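Local coordinates for protein TqaA (Penicillium aethiopicum, PDB 5DLK) that probably closes nonribosomal peptides into rings, working as the terminal condensation-like domain of a large fungal synthetase that uses phosphopantetheine carriers, at residues H95-L98 / R99-F102; I174-H178 / S179-G183. All blocks are in the same frame, centred on the assembly; numbering follows the deposited sequence.

Interaction 1: residues H95-L98 / R99-F102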
loop_
_atom_site.group_PDB
_atom_site.type_symbol
_atom_site.label_atom_id
_atom_site.label_comp_id
_atom_site.label_asym_id
_atom_site.label_seq_id
_atom_site.Cartn_x
_atom_site.Cartn_y
_atom_site.Cartn_z
ATOM N N HIS A 95 6.199 15.808 -7.533
ATOM C CA HIS A 95 6.056 14.338 -7.569
ATOM C C HIS A 95 5.204 13.856 -8.736
ATOM O O HIS A 95 3.988 14.005 -8.715
ATOM C CB HIS A 95 5.436 13.833 -6.263
ATOM C CG HIS A 95 6.248 14.140 -5.040
ATOM N ND1 HIS A 95 7.409 13.467 -4.729
ATOM C CD2 HIS A 95 6.045 15.024 -4.033
ATOM C CE1 HIS A 95 7.895 13.932 -3.593
ATOM N NE2 HIS A 95 7.087 14.877 -3.150
ATOM N N SER A 96 5.815 13.238 -9.738
ATOM C CA SER A 96 5.068 12.933 -10.954
ATOM C C SER A 96 3.946 11.911 -10.728
ATOM O O SER A 96 2.972 11.883 -11.485
ATOM C CB SER A 96 6.014 12.447 -12.057
ATOM O OG SER A 96 6.548 11.174 -11.764
ATOM N N ILE A 97 4.055 11.087 -9.681
ATOM C CA ILE A 97 2.979 10.143 -9.390
ATOM C C ILE A 97 1.671 10.891 -9.075
ATOM O O ILE A 97 0.589 10.395 -9.370
ATOM C CB ILE A 97 3.343 9.189 -8.209
ATOM C CG1 ILE A 97 2.317 8.053 -8.095
ATOM C CG2 ILE A 97 3.415 9.941 -6.897
ATOM C CD1 ILE A 97 2.164 7.245 -9.345
ATOM N N LEU A 98 1.777 12.100 -8.519
ATOM C CA LEU A 98 0.591 12.888 -8.178
ATOM C C LEU A 98 -0.034 13.545 -9.430
ATOM O O LEU A 98 -1.176 14.011 -9.386
ATOM C CB LEU A 98 0.932 13.952 -7.119
ATOM C CG LEU A 98 1.533 13.488 -5.792
ATOM C CD1 LEU A 98 1.776 14.650 -4.830
ATOM C CD2 LEU A 98 0.669 12.413 -5.128
ATOM N N ARG A 99 0.697 13.568 -10.544
ATOM C CA ARG A 99 0.100 14.033 -11.799
ATOM C C ARG A 99 -0.064 12.893 -12.776
ATOM O O ARG A 99 0.031 13.076 -13.991
ATOM C CB ARG A 99 0.936 15.150 -12.434
ATOM C CG ARG A 99 2.340 15.271 -11.924
ATOM C CD ARG A 99 2.988 16.565 -12.432
ATOM N NE ARG A 99 4.384 16.598 -12.034
ATOM C CZ ARG A 99 5.367 16.089 -12.759
ATOM N NH1 ARG A 99 5.104 15.537 -13.937
ATOM N NH2 ARG A 99 6.606 16.136 -12.309
ATOM N N THR A 100 -0.303 11.699 -12.241
ATOM C CA THR A 100 -0.508 10.536 -13.083
ATOM C C THR A 100 -1.990 10.195 -13.242
ATOM O O THR A 100 -2.769 10.228 -12.283
ATOM C CB THR A 100 0.272 9.315 -12.504
ATOM O OG1 THR A 100 1.668 9.611 -12.516
ATOM C CG2 THR A 100 0.042 8.102 -13.327
ATOM N N SER A 101 -2.352 9.857 -14.473
ATOM C CA SER A 101 -3.674 9.427 -14.871
ATOM C C SER A 101 -3.596 7.942 -15.247
ATOM O O SER A 101 -2.598 7.499 -15.829
ATOM C CB SER A 101 -4.149 10.301 -16.050
ATOM O OG SER A 101 -5.138 9.676 -16.838
ATOM N N PHE A 102 -4.623 7.173 -14.896
ATOM C CA PHE A 102 -4.626 5.738 -15.168
ATOM C C PHE A 102 -5.730 5.386 -16.134
ATOM O O PHE A 102 -6.877 5.795 -15.952
ATOM C CB PHE A 102 -4.814 4.916 -13.876
ATOM C CG PHE A 102 -3.743 5.127 -12.863
ATOM C CD1 PHE A 102 -3.801 6.193 -11.984
ATOM C CD2 PHE A 102 -2.681 4.233 -12.760
ATOM C CE1 PHE A 102 -2.799 6.389 -11.042
ATOM C CE2 PHE A 102 -1.687 4.418 -11.831
ATOM C CZ PHE A 102 -1.736 5.499 -10.970
HETATM O O HOH W 1 -3.219 11.968 -9.983
#

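Interaction 2: residues I174-H178 / S179-G183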
loop_
_atom_site.group_PDB
_atom_site.type_symbol
_atom_site.label_atom_id
_atom_site.label_comp_id
_atom_site.label_asym_id
_atom_site.label_seq_id
_atom_site.Cartn_x
_atom_site.Cartn_y
_atom_site.Cartn_z
ATOM N N ILE A 174 -6.675 15.959 0.783
ATOM C CA ILE A 174 -5.908 15.463 -0.337
ATOM C C ILE A 174 -6.473 14.094 -0.680
ATOM O O ILE A 174 -6.404 13.193 0.148
ATOM C CB ILE A 174 -4.407 15.361 0.027
ATOM C CG1 ILE A 174 -3.971 16.622 0.789
ATOM C CG2 ILE A 174 -3.555 15.080 -1.204
ATOM C CD1 ILE A 174 -2.568 16.555 1.389
ATOM N N GLN A 175 -7.065 13.950 -1.861
ATOM C CA GLN A 175 -7.594 12.659 -2.287
ATOM C C GLN A 175 -6.532 11.950 -3.108
ATOM O O GLN A 175 -5.739 12.589 -3.789
ATOM C CB GLN A 175 -8.893 12.821 -3.075
ATOM C CG GLN A 175 -10.042 13.283 -2.197
ATOM C CD GLN A 175 -11.347 13.390 -2.942
ATOM O OE1 GLN A 175 -11.430 13.082 -4.134
ATOM N NE2 GLN A 175 -12.384 13.834 -2.241
ATOM N N ILE A 176 -6.492 10.624 -3.013
ATOM C CA ILE A 176 -5.403 9.889 -3.640
ATOM C C ILE A 176 -5.747 8.392 -3.692
ATOM O O ILE A 176 -6.369 7.843 -2.779
ATOM C CB ILE A 176 -4.054 10.143 -2.887
ATOM C CG1 ILE A 176 -2.865 9.482 -3.604
ATOM C CG2 ILE A 176 -4.146 9.744 -1.414
ATOM C CD1 ILE A 176 -1.500 9.906 -3.042
ATOM N N SER A 177 -5.342 7.752 -4.784
ATOM C CA SER A 177 -5.472 6.307 -4.955
ATOM C C SER A 177 -4.256 5.609 -4.332
ATOM O O SER A 177 -3.141 6.110 -4.417
ATOM C CB SER A 177 -5.589 5.966 -6.451
ATOM O OG SER A 177 -5.410 4.575 -6.672
ATOM N N HIS A 178 -4.450 4.442 -3.714
ATOM C CA HIS A 178 -3.327 3.728 -3.103
ATOM C C HIS A 178 -2.331 3.240 -4.180
ATOM O O HIS A 178 -1.211 2.841 -3.869
ATOM C CB HIS A 178 -3.872 2.567 -2.236
ATOM C CG HIS A 178 -2.978 2.143 -1.110
ATOM N ND1 HIS A 178 -1.594 2.243 -1.153
ATOM C CD2 HIS A 178 -3.260 1.605 0.100
ATOM C CE1 HIS A 178 -1.082 1.788 -0.032
ATOM N NE2 HIS A 178 -2.073 1.377 0.749
ATOM N N SER A 179 -2.712 3.330 -5.454
ATOM C CA SER A 179 -1.743 3.098 -6.528
ATOM C C SER A 179 -0.656 4.171 -6.535
ATOM O O SER A 179 0.335 4.044 -7.257
ATOM C CB SER A 179 -2.430 3.065 -7.897
ATOM O OG SER A 179 -3.062 4.316 -8.193
ATOM N N GLN A 180 -0.833 5.210 -5.715
ATOM C CA GLN A 180 0.040 6.388 -5.762
ATOM C C GLN A 180 0.810 6.648 -4.473
ATOM O O GLN A 180 1.528 7.647 -4.367
ATOM C CB GLN A 180 -0.798 7.643 -6.118
ATOM C CG GLN A 180 -1.505 7.532 -7.456
ATOM C CD GLN A 180 -2.487 8.683 -7.673
ATOM O OE1 GLN A 180 -3.525 8.750 -7.017
ATOM N NE2 GLN A 180 -2.140 9.611 -8.573
ATOM N N TRP A 181 0.690 5.762 -3.482
ATOM C CA TRP A 181 1.418 5.962 -2.236
ATOM C C TRP A 181 1.606 4.624 -1.509
ATOM O O TRP A 181 0.980 3.626 -1.866
ATOM C CB TRP A 181 0.683 6.966 -1.315
ATOM C CG TRP A 181 -0.637 6.463 -0.811
ATOM C CD1 TRP A 181 -1.838 6.549 -1.445
ATOM C CD2 TRP A 181 -0.882 5.752 0.413
ATOM N NE1 TRP A 181 -2.820 5.965 -0.688
ATOM C CE2 TRP A 181 -2.260 5.466 0.458
ATOM C CE3 TRP A 181 -0.073 5.340 1.478
ATOM C CZ2 TRP A 181 -2.854 4.777 1.522
ATOM C CZ3 TRP A 181 -0.664 4.652 2.543
ATOM C CH2 TRP A 181 -2.035 4.379 2.555
ATOM N N ASP A 182 2.480 4.614 -0.513
ATOM C CA ASP A 182 2.585 3.472 0.395
ATOM C C ASP A 182 2.972 3.933 1.795
ATOM O O ASP A 182 3.228 5.123 2.027
ATOM C CB ASP A 182 3.580 2.427 -0.130
ATOM C CG ASP A 182 4.950 2.995 -0.412
ATOM O OD1 ASP A 182 5.342 4.006 0.214
ATOM O OD2 ASP A 182 5.664 2.402 -1.254
ATOM N N GLY A 183 3.003 2.991 2.736
ATOM C CA GLY A 183 3.233 3.335 4.130
ATOM C C GLY A 183 4.556 4.043 4.357
ATOM O O GLY A 183 4.668 4.912 5.226
HETATM O O HOH W 2 -5.618 5.481 -1.310
#

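Interaction 1: residues H95-L98 / R99-F102
S96 and R99 meet in a tight local turn, one 3-10 segment long, that carries the chain from helix 81-94 into edge strand 100-105 of the condensation domain. The sequence matches the RHxxLRTxF core motif of this family, whose second arginine and threonine both pack on or bond to the turn. The carbonyl oxygen of S96 is gripped twice: R99 N donates to it at 3.0 Å, and T100 OG1 reaches the same S96 O at 2.8 Å from the opposite face of the carbonyl plane. With OG1 set beside its own backbone N (chi1 -63°), T100 turns its hydroxyl back to the turn. A longer bond, T100 N to I97 O at 3.3 Å, continues the turn to the first residue of the strand. R99 folds back over S96: CG almost eclipses its backbone N (chi1 17°), the chain then runs extended to NE, and the guanidinium lies with one face over S96 CA, 3.6 Å from the plane. So small a residue as serine lets the flat group settle there, while S96 OG bonds to D207. The guanidinium forms a salt bridge with E49 and bonds the carbonyls of L114, V92 and D93. A leucine in place of R99 would probably leave E49 without its charge partner and those three carbonyls short of donors. Where the strand begins, one water donates to both L98 O, at 3.0 Å, and T100 O, at 2.9 Å.

Interaction 2: residues I174-H178 / S179-G183
Q180 N donates to S177 O at 2.8 Å, closing the turn by which strand 169-177 ends in the SHxxxDG signature of this condensation domain, a variant of the family's HHxxxDG motif. Q180 also answers in the other direction: its OE1 accepts S177 N at 3.0 Å, nearly straight (157°) and in the carbonyl plane. With NE2 given to I97 O, both ends of the amide are used and its flip is fixed, a task that suits glutamine. The hydroxyls of S177 and S179, two small residues in a tight bend, bond at OG to OG 2.8 Å. Beyond the turn, the H178 ring lies flat on the six-membered ring of W181, centroids 3.8 Å apart and planes at 8°. H178 carries CG anti to its backbone N (chi1 -154°), which swings the imidazole over the indole, and a weak bond from H178 ND1 to W181 O ties it to the same residue. I176 CD1 packs obliquely against W181 CD1. A dimethyl sulfoxide, probably from the crystallisation liquor, lies close to H178, the second motif histidine. The carboxylate of D182 leads away from 174-178 to a salt bridge with R313 and a bond with S185. G183 binds phosphopantetheine in another structure of this protein, though none is bound here. At the indole edge, in its plane, a water accepts from W181 NE1 at 2.9 Å and donates to I176 O.

Overall arrangement
Both interactions are buried local turns in the condensation domain, but they sit at opposite kinds of junction: interaction 1 leads from a helix into an edge strand of the three-stranded sheet, whereas interaction 2 leads out of an inner strand of the five-stranded sheet toward helix 186-197. They touch directly. The Q180 amide spans the two turns, F102 packs on S179, and L98 meets I176 through methyl groups, so the two motif turns pack directly on each other. Interaction 1, away from the annotated sites, relies on carbonyls and a charged guanidinium; interaction 2, nearer the chain centre, adds aromatic stacking and includes a residue of the phosphopantetheine site.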